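Local coordinates for 6-phosphogluconolactonase (Shewanella baltica, PDB 3NWP), which probably hydrolyses 6-phosphogluconolactone to 6-phosphogluconate, the second step of the oxidative pentose phosphate pathway, at residues V7-T13 with V227-S232; D72-E77 with L105-T111; P129-L135 with N185-L191; L153-L157 with V211-P215. Where two conformers were deposited one is given. Residue numbers count along the deposited sequence, not the author numbering.

Contact 1 of 4, residues V7-T13 with V227-S232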
# COMPACT_ATOMS: atom_id res chain seq x y z
N VAL A 7 -10.92 -3.22 13.34
CA VAL A 7 -10.50 -4.60 13.44
C VAL A 7 -8.99 -4.56 13.68
O VAL A 7 -8.25 -4.10 12.80
CB VAL A 7 -10.81 -5.42 12.20
CG1 VAL A 7 -10.21 -6.85 12.30
CG2 VAL A 7 -12.34 -5.51 11.97
N PHE A 8 -8.56 -5.02 14.84
CA PHE A 8 -7.22 -4.81 15.32
C PHE A 8 -6.66 -6.14 15.80
O PHE A 8 -7.26 -6.84 16.65
CB PHE A 8 -7.24 -3.78 16.44
CG PHE A 8 -5.86 -3.51 17.00
CD1 PHE A 8 -4.99 -2.60 16.42
CD2 PHE A 8 -5.45 -4.23 18.12
CE1 PHE A 8 -3.70 -2.39 16.96
CE2 PHE A 8 -4.15 -4.03 18.64
CZ PHE A 8 -3.31 -3.10 18.07
N LYS A 9 -5.52 -6.54 15.24
CA LYS A 9 -4.83 -7.80 15.57
C LYS A 9 -3.43 -7.49 16.06
O LYS A 9 -2.62 -6.88 15.33
CB LYS A 9 -4.82 -8.69 14.36
CG LYS A 9 -6.22 -9.05 13.88
CD LYS A 9 -6.16 -10.15 12.84
CE LYS A 9 -7.55 -10.50 12.29
NZ LYS A 9 -7.43 -11.80 11.50
N SER A 10 -3.15 -7.85 17.30
CA SER A 10 -1.82 -7.67 17.86
C SER A 10 -1.12 -9.02 18.02
O SER A 10 -1.77 -10.09 18.08
CB SER A 10 -1.88 -6.97 19.22
OG SER A 10 -2.54 -7.77 20.22
N PHE A 11 0.22 -8.92 18.07
CA PHE A 11 1.10 -10.09 18.09
C PHE A 11 2.27 -9.86 19.05
O PHE A 11 2.62 -8.73 19.34
CB PHE A 11 1.64 -10.37 16.69
CG PHE A 11 0.57 -10.66 15.71
CD1 PHE A 11 -0.07 -9.63 15.05
CD2 PHE A 11 0.16 -11.98 15.48
CE1 PHE A 11 -1.11 -9.91 14.18
CE2 PHE A 11 -0.88 -12.27 14.61
CZ PHE A 11 -1.50 -11.23 13.95
N ASP A 12 2.77 -10.98 19.54
CA ASP A 12 3.96 -11.03 20.44
C ASP A 12 5.14 -10.26 19.86
O ASP A 12 5.77 -9.43 20.55
CB ASP A 12 4.39 -12.48 20.66
CG ASP A 12 3.44 -13.29 21.54
OD1 ASP A 12 2.51 -12.74 22.16
OD2 ASP A 12 3.67 -14.53 21.61
N THR A 13 5.43 -10.55 18.59
CA THR A 13 6.63 -10.12 17.90
C THR A 13 6.30 -9.74 16.47
O THR A 13 5.28 -10.21 15.91
CB THR A 13 7.69 -11.23 17.80
OG1 THR A 13 7.22 -12.32 17.03
CG2 THR A 13 8.12 -11.68 19.24
N VAL A 227 -10.81 -3.40 6.55
CA VAL A 227 -9.48 -3.01 6.91
C VAL A 227 -9.10 -3.75 8.18
O VAL A 227 -9.77 -3.66 9.23
CB VAL A 227 -9.40 -1.50 7.22
CG1 VAL A 227 -7.98 -1.13 7.68
CG2 VAL A 227 -9.77 -0.70 6.02
N ASP A 228 -8.01 -4.52 8.12
CA ASP A 228 -7.52 -5.23 9.29
C ASP A 228 -6.16 -4.60 9.67
O ASP A 228 -5.21 -4.55 8.84
CB ASP A 228 -7.29 -6.70 9.03
CG ASP A 228 -8.58 -7.50 8.82
OD1 ASP A 228 -9.57 -7.02 8.25
OD2 ASP A 228 -8.56 -8.68 9.23
N VAL A 229 -6.03 -4.12 10.90
CA VAL A 229 -4.77 -3.53 11.38
C VAL A 229 -3.96 -4.57 12.13
O VAL A 229 -4.47 -5.26 13.03
CB VAL A 229 -5.07 -2.36 12.32
CG1 VAL A 229 -3.76 -1.74 12.87
CG2 VAL A 229 -5.98 -1.31 11.61
N PHE A 230 -2.75 -4.82 11.65
CA PHE A 230 -1.80 -5.78 12.25
C PHE A 230 -0.70 -5.03 12.96
O PHE A 230 -0.03 -4.15 12.33
CB PHE A 230 -1.17 -6.65 11.17
CG PHE A 230 -2.00 -7.82 10.72
CD1 PHE A 230 -3.30 -7.68 10.18
CD2 PHE A 230 -1.50 -9.10 10.82
CE1 PHE A 230 -4.02 -8.78 9.82
CE2 PHE A 230 -2.24 -10.21 10.46
CZ PHE A 230 -3.48 -10.08 9.95
N TRP A 231 -0.47 -5.33 14.24
CA TRP A 231 0.50 -4.58 15.01
C TRP A 231 1.29 -5.47 15.95
O TRP A 231 0.76 -6.43 16.49
CB TRP A 231 -0.18 -3.45 15.83
CG TRP A 231 0.77 -2.67 16.73
CD1 TRP A 231 1.53 -1.59 16.40
CD2 TRP A 231 1.03 -2.93 18.11
NE1 TRP A 231 2.29 -1.19 17.46
CE2 TRP A 231 2.00 -1.99 18.53
CE3 TRP A 231 0.58 -3.89 19.01
CZ2 TRP A 231 2.49 -1.95 19.84
CZ3 TRP A 231 1.07 -3.87 20.30
CH2 TRP A 231 2.01 -2.88 20.71
N SER A 232 2.57 -5.13 16.16
CA SER A 232 3.41 -5.65 17.26
C SER A 232 4.27 -4.55 17.78
O SER A 232 4.63 -3.63 17.02
CB SER A 232 4.30 -6.78 16.74
OG SER A 232 5.01 -7.36 17.84
O HOH W 1 -9.75 -1.64 11.14
O HOH W 2 -6.87 -10.68 9.16
O HOH W 3 7.30 -7.07 20.09
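Strands 8-11 and 227-232 run parallel at the edge of the Rossmann-like α/β sheet, joining the two ends of the chain. Val229 N to Val7 O (2.9 Å), Lys9 N to Val229 O (2.8 Å) and Trp231 N to Lys9 O (2.9 Å) form the ladder. Phe8, Ser10, Val229 and Trp231 share one face, where helix 196-206 packs. With chi1 trans, Phe8 lies along the strand pair, placing CE1 3.8 Å from Trp231 CB and CD1 3.9 Å from Val229 CG1; Trp231, also trans, donates from NE1 to Gly195. On the face towards helix 14-36, Phe11 and Phe230 both take m rotamers and lie nearly parallel (20°), but so far slid that their rings, centroids 5.4 Å apart, barely overlap. Lys9, m and then extended, passes the Phe230 ring with CD 3.9 Å from CZ. Its ammonium remains beyond salt-bridge range of Asp228, and water 2 joins them, 2.7 Å from Lys9 NZ and 2.6 Å from Asp228 OD2.

Contact 2 of 4, residues D72-E77 with L105-T111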
# COMPACT_ATOMS: atom_id res chain seq x y z
N ASP A 72 2.50 3.61 -3.82
CA ASP A 72 3.16 4.90 -4.12
C ASP A 72 4.60 4.68 -4.47
O ASP A 72 5.16 3.59 -4.28
CB ASP A 72 3.01 5.89 -2.94
CG ASP A 72 3.85 5.54 -1.73
OD1 ASP A 72 3.95 4.36 -1.41
OD2 ASP A 72 4.36 6.43 -1.06
N GLU A 73 5.21 5.73 -4.98
CA GLU A 73 6.59 5.63 -5.40
C GLU A 73 7.23 7.00 -5.30
O GLU A 73 6.59 8.01 -5.46
CB GLU A 73 6.71 5.05 -6.82
CG GLU A 73 8.11 4.95 -7.38
CD GLU A 73 9.02 4.04 -6.54
OE1 GLU A 73 9.45 4.46 -5.45
OE2 GLU A 73 9.24 2.87 -7.00
N ARG A 74 8.51 7.01 -4.97
CA ARG A 74 9.33 8.24 -5.01
C ARG A 74 9.83 8.41 -6.42
O ARG A 74 10.24 7.43 -7.10
CB ARG A 74 10.50 8.11 -4.04
CG ARG A 74 10.14 8.13 -2.55
CD ARG A 74 9.54 6.80 -2.07
NE ARG A 74 9.34 6.81 -0.63
CZ ARG A 74 10.31 6.67 0.27
NH1 ARG A 74 11.58 6.44 -0.09
NH2 ARG A 74 10.01 6.74 1.57
N TRP A 75 9.81 9.66 -6.92
CA TRP A 75 10.21 9.90 -8.32
C TRP A 75 11.76 9.99 -8.41
O TRP A 75 12.37 11.11 -8.49
CB TRP A 75 9.49 11.13 -8.91
CG TRP A 75 9.38 11.02 -10.36
CD1 TRP A 75 10.18 11.62 -11.33
CD2 TRP A 75 8.45 10.21 -11.06
NE1 TRP A 75 9.77 11.22 -12.58
CE2 TRP A 75 8.72 10.35 -12.45
CE3 TRP A 75 7.43 9.35 -10.66
CZ2 TRP A 75 8.00 9.68 -13.41
CZ3 TRP A 75 6.71 8.67 -11.61
CH2 TRP A 75 7.00 8.84 -12.99
N VAL A 76 12.38 8.81 -8.35
CA VAL A 76 13.80 8.61 -8.35
C VAL A 76 14.01 7.36 -9.20
O VAL A 76 13.05 6.62 -9.47
CB VAL A 76 14.37 8.39 -6.94
CG1 VAL A 76 14.17 9.64 -5.99
CG2 VAL A 76 13.79 7.10 -6.31
N GLU A 77 15.25 7.11 -9.66
CA GLU A 77 15.49 5.93 -10.47
C GLU A 77 15.10 4.67 -9.71
O GLU A 77 15.26 4.59 -8.49
CB GLU A 77 16.97 5.83 -10.87
CG GLU A 77 17.47 6.96 -11.76
CD GLU A 77 16.82 6.93 -13.11
OE1 GLU A 77 16.96 5.89 -13.78
OE2 GLU A 77 16.17 7.93 -13.48
N LEU A 105 5.64 2.10 -10.81
CA LEU A 105 5.05 3.39 -11.16
C LEU A 105 6.04 4.34 -11.83
O LEU A 105 5.60 5.22 -12.58
CB LEU A 105 4.45 4.05 -9.95
CG LEU A 105 3.39 3.24 -9.19
CD1 LEU A 105 2.87 3.92 -7.92
CD2 LEU A 105 2.20 2.98 -10.06
N LYS A 106 7.32 4.28 -11.48
CA LYS A 106 8.32 5.18 -12.12
C LYS A 106 8.40 4.90 -13.60
O LYS A 106 8.40 3.74 -14.06
CB LYS A 106 9.70 4.98 -11.49
CG LYS A 106 10.80 5.91 -12.00
CD LYS A 106 10.53 7.35 -11.59
CE LYS A 106 11.69 8.32 -11.91
NZ LYS A 106 11.97 8.51 -13.36
N ASN A 107 8.50 5.98 -14.39
CA ASN A 107 8.74 5.88 -15.85
C ASN A 107 9.72 6.97 -16.26
O ASN A 107 10.23 7.70 -15.40
CB ASN A 107 7.43 5.93 -16.65
CG ASN A 107 6.64 7.18 -16.38
OD1 ASN A 107 7.20 8.31 -16.39
ND2 ASN A 107 5.34 6.99 -16.09
N MSE A 108 10.00 7.06 -17.57
CA MSE A 108 11.07 7.94 -18.03
C MSE A 108 10.82 9.45 -17.90
O MSE A 108 11.77 10.24 -18.00
CB MSE A 108 11.51 7.57 -19.45
CG MSE A 108 12.35 6.29 -19.49
SE MSE A 108 14.01 6.35 -18.40
CE MSE A 108 14.91 7.87 -19.26
N PHE A 109 9.57 9.85 -17.66
CA PHE A 109 9.27 11.27 -17.49
C PHE A 109 10.05 11.86 -16.33
O PHE A 109 10.36 11.15 -15.36
CB PHE A 109 7.77 11.52 -17.38
CG PHE A 109 7.02 11.41 -18.68
CD1 PHE A 109 7.00 12.48 -19.58
CD2 PHE A 109 6.32 10.28 -19.00
CE1 PHE A 109 6.28 12.37 -20.76
CE2 PHE A 109 5.58 10.18 -20.16
CZ PHE A 109 5.57 11.23 -21.07
N SER A 110 10.42 13.14 -16.44
CA SER A 110 11.36 13.73 -15.51
C SER A 110 10.73 14.13 -14.16
O SER A 110 11.45 14.32 -13.18
CB SER A 110 12.07 14.94 -16.12
OG SER A 110 11.15 15.98 -16.33
N THR A 111 9.40 14.26 -14.14
CA THR A 111 8.64 14.51 -12.90
C THR A 111 7.42 13.63 -12.79
O THR A 111 6.89 13.15 -13.78
CB THR A 111 8.14 15.96 -12.81
OG1 THR A 111 7.21 16.21 -13.88
CG2 THR A 111 9.35 16.95 -12.90
O HOH W 4 8.23 2.27 -9.48
O HOH W 5 13.32 6.40 -14.55
O HOH W 6 14.63 9.95 -11.83
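An inverse gamma turn centred on Trp75 follows strand 66-74 of the α/β sheet and sets the indole against the loop that leads from strand 101-102 to helix 112-122. Trp75 has the largest share of the buried surface. Although its CA-CB bond points sideways, its trans chi1 brings the ring between Lys106 CE on one face and Thr111 C on the other. The indole nitrogen is satisfied by the loop backbone: NE1 donates to Phe109 O at 2.8 Å. Asn107 OD1 lies at the ring edge, 3.4 Å from Trp75 CZ2, and also accepts from Phe109 N at 3.1 Å, closing an Asx turn that shapes this part of the loop, while its ND2 donates to Gly115 O in helix 112-122.

Lys106 is the main partner. Its CE makes a CH-pi contact, 3.5 Å above the centroid of the Trp75 five-membered ring, while NZ, 4.0 Å from the same centroid, adds an off-centre cation-pi interaction. The ammonium also donates to Asn107 O at 2.8 Å.

Leu105, third in buried area, points toward the strand, its CB 4.0 Å from Glu73 CB, and it also packs on Ile176 of strand 175-178. Glu73 is held by the backbone nitrogens of Asn84 and Glu85, and water 4 carries its carboxylate to the loop, 2.7 Å from Glu73 OE2 and 3.0 Å from Lys106 N.

Contact 3 of 4, residues P129-L135 with N185-L191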
# COMPACT_ATOMS: atom_id res chain seq x y z
N PRO A 129 -11.78 -4.71 -8.78
CA PRO A 129 -11.08 -4.23 -7.58
C PRO A 129 -9.82 -4.99 -7.21
O PRO A 129 -9.71 -6.18 -7.46
CB PRO A 129 -12.10 -4.39 -6.47
CG PRO A 129 -13.09 -5.27 -6.98
CD PRO A 129 -13.14 -5.16 -8.43
N PHE A 130 -8.88 -4.31 -6.58
CA PHE A 130 -7.70 -4.95 -6.11
C PHE A 130 -8.07 -6.01 -5.08
O PHE A 130 -8.88 -5.74 -4.19
CB PHE A 130 -6.71 -3.97 -5.47
CG PHE A 130 -6.21 -2.87 -6.37
CD1 PHE A 130 -5.53 -3.15 -7.54
CD2 PHE A 130 -6.31 -1.58 -5.97
CE1 PHE A 130 -5.06 -2.11 -8.35
CE2 PHE A 130 -5.81 -0.53 -6.78
CZ PHE A 130 -5.18 -0.83 -7.94
N ASP A 131 -7.46 -7.18 -5.14
CA ASP A 131 -7.84 -8.22 -4.18
C ASP A 131 -7.29 -7.96 -2.79
O ASP A 131 -7.99 -8.15 -1.77
CB ASP A 131 -7.40 -9.57 -4.67
CG ASP A 131 -8.12 -9.93 -5.97
OD1 ASP A 131 -9.38 -10.01 -5.94
OD2 ASP A 131 -7.47 -10.01 -7.04
N VAL A 132 -6.04 -7.52 -2.72
CA VAL A 132 -5.38 -7.24 -1.43
C VAL A 132 -4.53 -5.96 -1.56
O VAL A 132 -3.77 -5.81 -2.54
CB VAL A 132 -4.47 -8.38 -1.01
CG1 VAL A 132 -3.74 -8.01 0.31
CG2 VAL A 132 -5.24 -9.68 -0.79
N VAL A 133 -4.71 -5.03 -0.63
CA VAL A 133 -3.88 -3.83 -0.53
C VAL A 133 -3.22 -3.83 0.81
O VAL A 133 -3.88 -3.96 1.85
CB VAL A 133 -4.74 -2.58 -0.66
CG1 VAL A 133 -3.94 -1.28 -0.41
CG2 VAL A 133 -5.42 -2.53 -2.03
N VAL A 134 -1.90 -3.65 0.85
CA VAL A 134 -1.10 -3.61 2.08
C VAL A 134 -0.56 -2.19 2.21
O VAL A 134 0.17 -1.71 1.35
CB VAL A 134 0.04 -4.61 2.08
CG1 VAL A 134 0.69 -4.63 3.51
CG2 VAL A 134 -0.46 -6.02 1.67
N LEU A 135 -1.00 -1.51 3.27
CA LEU A 135 -0.64 -0.15 3.59
C LEU A 135 0.31 -0.00 4.80
O LEU A 135 0.33 -0.88 5.69
CB LEU A 135 -1.92 0.70 3.82
CG LEU A 135 -2.91 0.78 2.66
CD1 LEU A 135 -4.08 1.71 3.15
CD2 LEU A 135 -2.20 1.42 1.44
N ASN A 185 -11.19 0.87 -3.92
CA ASN A 185 -11.81 -0.11 -4.84
C ASN A 185 -11.01 -1.41 -4.75
O ASN A 185 -10.27 -1.79 -5.64
CB ASN A 185 -11.89 0.39 -6.28
CG ASN A 185 -12.76 -0.53 -7.16
OD1 ASN A 185 -13.68 -1.20 -6.67
ND2 ASN A 185 -12.43 -0.59 -8.42
N SER A 186 -11.17 -2.00 -3.58
CA SER A 186 -10.42 -3.17 -3.18
C SER A 186 -11.32 -4.00 -2.31
O SER A 186 -12.32 -3.53 -1.75
CB SER A 186 -9.17 -2.77 -2.41
OG SER A 186 -9.49 -1.99 -1.28
N ARG A 187 -10.92 -5.25 -2.19
CA ARG A 187 -11.64 -6.25 -1.43
C ARG A 187 -11.18 -6.35 0.03
O ARG A 187 -12.02 -6.59 0.94
CB ARG A 187 -11.51 -7.63 -2.13
CG ARG A 187 -11.93 -7.63 -3.61
CD ARG A 187 -11.98 -9.08 -4.21
NE ARG A 187 -12.08 -9.01 -5.65
CZ ARG A 187 -13.22 -8.91 -6.33
NH1 ARG A 187 -14.39 -8.89 -5.71
NH2 ARG A 187 -13.18 -8.80 -7.66
N GLN A 188 -9.88 -6.13 0.26
CA GLN A 188 -9.29 -6.25 1.59
C GLN A 188 -8.09 -5.31 1.68
O GLN A 188 -7.25 -5.31 0.77
CB GLN A 188 -8.84 -7.65 1.84
CG GLN A 188 -8.03 -7.83 3.15
CD GLN A 188 -8.93 -7.89 4.37
OE1 GLN A 188 -9.81 -8.79 4.45
NE2 GLN A 188 -8.79 -6.95 5.31
N ILE A 189 -8.04 -4.51 2.76
CA ILE A 189 -6.88 -3.72 3.07
C ILE A 189 -6.30 -4.19 4.39
O ILE A 189 -7.02 -4.52 5.35
CB ILE A 189 -7.32 -2.22 3.21
CG1 ILE A 189 -7.83 -1.70 1.88
CG2 ILE A 189 -6.17 -1.39 3.77
CD1 ILE A 189 -8.50 -0.33 1.95
N TYR A 190 -4.95 -4.24 4.45
CA TYR A 190 -4.19 -4.50 5.68
C TYR A 190 -3.39 -3.28 6.01
O TYR A 190 -2.84 -2.67 5.09
CB TYR A 190 -3.25 -5.68 5.49
CG TYR A 190 -3.98 -6.97 5.32
CD1 TYR A 190 -4.53 -7.61 6.40
CD2 TYR A 190 -4.12 -7.58 4.08
CE1 TYR A 190 -5.28 -8.78 6.24
CE2 TYR A 190 -4.80 -8.78 3.91
CZ TYR A 190 -5.37 -9.38 5.02
OH TYR A 190 -6.09 -10.56 4.86
N LEU A 191 -3.40 -2.84 7.26
CA LEU A 191 -2.51 -1.79 7.71
C LEU A 191 -1.48 -2.42 8.64
O LEU A 191 -1.86 -2.95 9.70
CB LEU A 191 -3.29 -0.72 8.46
CG LEU A 191 -2.48 0.44 8.99
CD1 LEU A 191 -1.72 1.20 7.85
CD2 LEU A 191 -3.37 1.41 9.77
O HOH W 7 -10.53 -8.33 -9.04
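Backbone hydrogen bonds carry most of the pairing. Val133 N to Gln188 O (2.9 Å), Tyr190 N to Val133 O (2.8 Å) and Leu135 N to Tyr190 O (2.8 Å) zip the strands in parallel. Ahead of them, Phe130 N to Asn185 O (3.0 Å) and Arg187 N to Phe130 O (2.9 Å) extend the pairing into the preceding loops. These are central parallel strands of the Rossmann-like α/β sheet: strand 39-43 flanks 132-135 on its other side, and strand 227-232 flanks 189-194. Apolar contacts clothe both faces. Leu135 CD1 meets Ile189 CG2 at 3.8 Å on the face reached by helix 217-220, whereas Val132 CG1 touches the Tyr190 ring edge at CD2, 3.8 Å away, beside helix 14-36. Charge is confined to the N-terminal end. Asp131 OD1 accepts from Arg187 NE at 2.9 Å in a salt bridge, and also pairs with Arg36. Pro129, preceded by a cis peptide bond, lays CG over the Arg187 guanidinium, 3.6 Å from NH2.

Contact 4 of 4, residues L153-L157 with V211-P215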
# COMPACT_ATOMS: atom_id res chain seq x y z
N LEU A 153 -3.13 16.92 -1.82
CA LEU A 153 -3.90 15.94 -1.01
C LEU A 153 -5.36 15.84 -1.45
O LEU A 153 -5.86 14.72 -1.65
CB LEU A 153 -3.81 16.27 0.47
CG LEU A 153 -4.57 15.31 1.37
CD1 LEU A 153 -4.06 13.83 1.29
CD2 LEU A 153 -4.50 15.82 2.83
N GLU A 154 -6.09 16.96 -1.56
CA GLU A 154 -7.48 16.87 -1.99
C GLU A 154 -7.65 16.16 -3.33
O GLU A 154 -8.59 15.35 -3.50
CB GLU A 154 -8.12 18.27 -2.01
CG GLU A 154 -9.64 18.25 -2.12
CD GLU A 154 -10.39 17.64 -0.89
OE1 GLU A 154 -9.77 17.06 0.02
OE2 GLU A 154 -11.63 17.75 -0.84
N ASN A 155 -6.76 16.44 -4.29
CA ASN A 155 -6.76 15.73 -5.53
C ASN A 155 -6.61 14.20 -5.29
O ASN A 155 -7.36 13.41 -5.86
CB ASN A 155 -5.73 16.25 -6.52
CG ASN A 155 -5.97 15.70 -7.91
OD1 ASN A 155 -7.13 15.60 -8.34
ND2 ASN A 155 -4.91 15.36 -8.61
N ALA A 156 -5.62 13.83 -4.53
CA ALA A 156 -5.44 12.39 -4.26
C ALA A 156 -6.70 11.78 -3.66
O ALA A 156 -7.03 10.64 -3.96
CB ALA A 156 -4.24 12.17 -3.37
N LEU A 157 -7.36 12.52 -2.78
CA LEU A 157 -8.55 12.02 -2.05
C LEU A 157 -9.82 11.99 -2.87
O LEU A 157 -10.79 11.34 -2.49
CB LEU A 157 -8.76 12.83 -0.75
CG LEU A 157 -7.62 12.75 0.26
CD1 LEU A 157 -7.96 13.66 1.41
CD2 LEU A 157 -7.38 11.26 0.70
N VAL A 211 -9.65 13.84 7.63
CA VAL A 211 -8.68 13.19 6.74
C VAL A 211 -7.53 14.15 6.36
O VAL A 211 -6.39 13.75 6.17
CB VAL A 211 -9.38 12.57 5.50
CG1 VAL A 211 -10.53 11.64 5.93
CG2 VAL A 211 -9.88 13.66 4.55
N HIS A 212 -7.82 15.45 6.29
CA HIS A 212 -6.80 16.38 5.92
C HIS A 212 -5.70 16.48 6.93
O HIS A 212 -4.57 16.75 6.57
CB HIS A 212 -7.43 17.76 5.58
CG HIS A 212 -8.29 17.70 4.35
ND1 HIS A 212 -9.66 17.51 4.41
CD2 HIS A 212 -7.97 17.70 3.03
CE1 HIS A 212 -10.14 17.44 3.18
NE2 HIS A 212 -9.14 17.56 2.33
N ALA A 213 -6.00 16.24 8.20
CA ALA A 213 -4.95 16.24 9.22
C ALA A 213 -4.15 14.91 9.21
O ALA A 213 -2.92 14.92 9.35
CB ALA A 213 -5.59 16.45 10.62
N MSE A 214 -4.85 13.80 9.07
CA MSE A 214 -4.23 12.44 9.06
C MSE A 214 -4.89 11.59 7.98
O MSE A 214 -5.94 10.98 8.21
CB MSE A 214 -4.37 11.77 10.44
CG MSE A 214 -3.61 12.48 11.57
SE MSE A 214 -3.68 11.64 13.25
CE MSE A 214 -2.49 10.37 12.89
N PRO A 215 -4.29 11.56 6.77
CA PRO A 215 -4.97 10.92 5.64
C PRO A 215 -5.26 9.39 5.75
O PRO A 215 -6.17 8.91 5.08
CB PRO A 215 -4.05 11.26 4.47
CG PRO A 215 -3.47 12.62 4.86
CD PRO A 215 -3.18 12.44 6.33
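A helix-to-loop packing contact on the periphery of the α/β domain joins short helix 153-158 to the segment between helices 196-206 and 217-220. Leu153 and Leu157, one turn apart and linked by the hydrogen bond from Leu157 N to Leu153 O (2.9 Å), direct their side chains toward residues 211-215. Leu153 CD1 lies 3.8 Å from Pro215 CG, and its CD2 approaches His212 O at 3.9 Å. Leu157 CD1 reaches Val211 CG2 at 3.7 Å. The apolar patch continues inward, since Trp146 touches both Leu153 and Pro215, while Val211 also rests on helix 217-220.

At the exposed border, His212 and Glu154 extend their side-chain ends across the gap. His212 NE2 donates to Glu154 OE1, and the separation of 2.4 Å is very short for such a bond. The carboxylate oxygen lies near the imidazole plane, as expected for a lone pair meeting an in-plane N-H. The imidazole lies against the leucines, with His212 CD2 4.0 Å from Leu153 CD2 and His212 NE2 4.2 Å from Leu157 CD1. Buried leucines one turn apart and an exposed glutamate give helix 153-158 the amphipathic pattern of a peripheral helix packed against an α/β domain.

Overall arrangement
Contact 3 is the buried one, its centre about 8 Å from that of the chain; the others lie 16 to 17 Å out and are partly exposed. Contacts 1 and 3 are parallel pairings in one sheet, separated by the intervening pairing of strand 227-232 with strand 189-194, where Phe230 N meets Leu191 O (2.8 Å), and helix 14-36 covers a face of both. Contact 2 reaches the same sheet on the opposite side of the chain's centre from contact 1, but relies on an indole, a lysine and waters instead of a strand ladder. Contact 4 has no strand at all, combining apolar packing with one side-chain hydrogen bond. Contact 1 encloses the other three along the chain, whereas contacts 3 and 4 interleave.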